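Local coordinates for coenzyme A transferase (Yersinia pestis, PDB 3QLI), which transfers coenzyme A from an acyl-CoA thioester to a carboxylate acceptor, probably with acetate among its substrates, at the interface of chains A and B. Residues are numbered along the deposited sequence; one frame, centred on the assembly and turned at random. Chains: chain A/B, Coenzyme A transferase.

The interface of chains A and B. Residues chain A 425-427, 453-455; chain B 119, 122-123, 125.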
loop_
_atom_site.group_PDB
_atom_site.type_symbol
_atom_site.label_atom_id
_atom_site.label_comp_id
_atom_site.label_asym_id
_atom_site.label_seq_id
_atom_site.Cartn_x
_atom_site.Cartn_y
_atom_site.Cartn_z
ATOM N N SER A 425 1.566 -8.418 18.650
ATOM C CA SER A 425 0.591 -7.460 19.170
ATOM C C SER A 425 1.250 -6.101 19.360
ATOM O O SER A 425 2.480 -5.982 19.302
ATOM C CB SER A 425 0.062 -7.928 20.527
ATOM O OG SER A 425 1.107 -7.941 21.493
ATOM N N SER A 426 0.437 -5.083 19.619
ATOM C CA SER A 426 0.949 -3.752 19.909
ATOM C C SER A 426 1.910 -3.765 21.102
ATOM O O SER A 426 2.905 -3.043 21.117
ATOM C CB SER A 426 -0.206 -2.796 20.196
ATOM O OG SER A 426 -0.918 -2.523 19.004
ATOM N N THR A 427 1.590 -4.576 22.101
ATOM C CA THR A 427 2.436 -4.691 23.285
ATOM C C THR A 427 3.764 -5.359 22.952
ATOM O O THR A 427 4.820 -4.887 23.363
ATOM C CB THR A 427 1.742 -5.494 24.405
ATOM O OG1 THR A 427 0.527 -4.836 24.776
ATOM C CG2 THR A 427 2.652 -5.617 25.627
ATOM N N HIS A 453 -0.794 3.500 26.096
ATOM C CA HIS A 453 -1.529 2.265 26.321
ATOM C C HIS A 453 -1.141 1.175 25.332
ATOM O O HIS A 453 -1.921 0.261 25.060
ATOM C CB HIS A 453 -3.039 2.509 26.273
ATOM C CG HIS A 453 -3.546 3.336 27.412
ATOM N ND1 HIS A 453 -3.958 2.785 28.607
ATOM C CD2 HIS A 453 -3.691 4.676 27.545
ATOM C CE1 HIS A 453 -4.344 3.750 29.424
ATOM N NE2 HIS A 453 -4.192 4.906 28.804
ATOM N N LEU A 454 0.072 1.265 24.802
ATOM C CA LEU A 454 0.610 0.168 24.009
ATOM C C LEU A 454 0.929 -1.020 24.910
ATOM O O LEU A 454 0.761 -2.173 24.512
ATOM C CB LEU A 454 1.850 0.611 23.236
ATOM C CG LEU A 454 1.577 1.722 22.217
ATOM C CD1 LEU A 454 2.859 2.149 21.507
ATOM C CD2 LEU A 454 0.505 1.287 21.215
ATOM N N ILE A 455 1.383 -0.743 26.132
ATOM C CA ILE A 455 1.739 -1.816 27.051
ATOM C C ILE A 455 0.982 -1.711 28.379
ATOM O O ILE A 455 0.158 -0.815 28.558
ATOM C CB ILE A 455 3.271 -1.876 27.306
ATOM C CG1 ILE A 455 3.735 -0.702 28.153
ATOM C CG2 ILE A 455 4.043 -1.867 25.992
ATOM C CD1 ILE A 455 5.245 -0.595 28.216
ATOM N N LYS B 119 -5.129 -2.331 29.908
ATOM C CA LYS B 119 -5.146 -2.801 28.530
ATOM C C LYS B 119 -5.797 -4.178 28.499
ATOM O O LYS B 119 -5.321 -5.109 29.144
ATOM C CB LYS B 119 -3.734 -2.883 27.951
ATOM C CG LYS B 119 -3.706 -3.485 26.549
ATOM C CD LYS B 119 -2.434 -3.143 25.791
ATOM C CE LYS B 119 -2.672 -3.276 24.291
ATOM N NZ LYS B 119 -1.602 -2.619 23.484
ATOM N N ASN B 122 -5.617 -6.697 22.913
ATOM C CA ASN B 122 -4.279 -6.703 22.326
ATOM C C ASN B 122 -4.313 -6.650 20.797
ATOM O O ASN B 122 -4.155 -7.674 20.134
ATOM C CB ASN B 122 -3.529 -7.964 22.741
ATOM C CG ASN B 122 -3.320 -8.050 24.231
ATOM O OD1 ASN B 122 -4.179 -8.555 24.963
ATOM N ND2 ASN B 122 -2.176 -7.553 24.696
ATOM N N TYR B 123 -4.489 -5.461 20.236
ATOM C CA TYR B 123 -4.530 -5.309 18.778
ATOM C C TYR B 123 -3.274 -5.840 18.109
ATOM O O TYR B 123 -2.159 -5.555 18.546
ATOM C CB TYR B 123 -4.725 -3.833 18.406
ATOM C CG TYR B 123 -4.665 -3.525 16.913
ATOM C CD1 TYR B 123 -5.647 -3.988 16.036
ATOM C CD2 TYR B 123 -3.650 -2.728 16.391
ATOM C CE1 TYR B 123 -5.594 -3.683 14.664
ATOM C CE2 TYR B 123 -3.585 -2.426 15.044
ATOM C CZ TYR B 123 -4.557 -2.898 14.180
ATOM O OH TYR B 123 -4.476 -2.571 12.837
ATOM N N PRO B 125 -1.498 -5.505 14.614
ATOM C CA PRO B 125 -1.477 -4.827 13.313
ATOM C C PRO B 125 -1.182 -5.797 12.178
ATOM O O PRO B 125 -0.286 -6.637 12.290
ATOM C CB PRO B 125 -0.322 -3.828 13.452
ATOM C CG PRO B 125 -0.162 -3.632 14.932
ATOM C CD PRO B 125 -0.489 -4.958 15.538
HETATM O O HOH W 1 -1.223 -5.496 22.472
#
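B:Lys119 reaches across the interface of the two chains with its side-chain amino group NZ 2.6 Å from the carbonyl O of A:Leu454, next to the C-terminal residue A:Ile455. The lysine leaves its backbone with CG anti to N (chi1 175°) and stays extended beyond, a long, slim reach that runs antiparallel alongside the side chain of A:Thr427. NZ comes from above the plane of the A:Leu454 carbonyl, 45° out of it, while the hydroxyl OG1 of A:Thr427 donates to the same O of A:Leu454 within that plane at 2.7 Å. Two donors thus grip one acceptor, and a tip that is presumably positively charged suits a spot lined by backbone oxygens; O of A:His453, 3.3 Å from NZ of B:Lys119, adds a weak bond.

The second close junction lies at the start of helix 426-434. There the backbone N of A:Ser426 donates to the carbonyl O of B:Tyr123 at 2.8 Å, nearly along the C=O axis. A first-turn amide has no acceptor within its own helix, and the partner chain supplies one. The small side chain of serine allows the two backbones to come close, its OG adding a weak bond to the same oxygen.

Between these junctions the fit is looser and water-mediated. Water 1 lies 3.0 Å from N of A:Thr427 and also contacts its OG1; across the interface it meets the amide ND2 of B:Asn122 at 3.2 Å. ND2 of the short B:Asn122 stays 3.8 Å from OG1 of A:Thr427, and the water, to one side, links the two.

Repeated by the two-fold axis, this patch ties the C-terminal tail and a helix start of each subunit to a loop of its partner, and would steady the two-chain assembly if, as the two-fold symmetry suggests, it is the biological dimer.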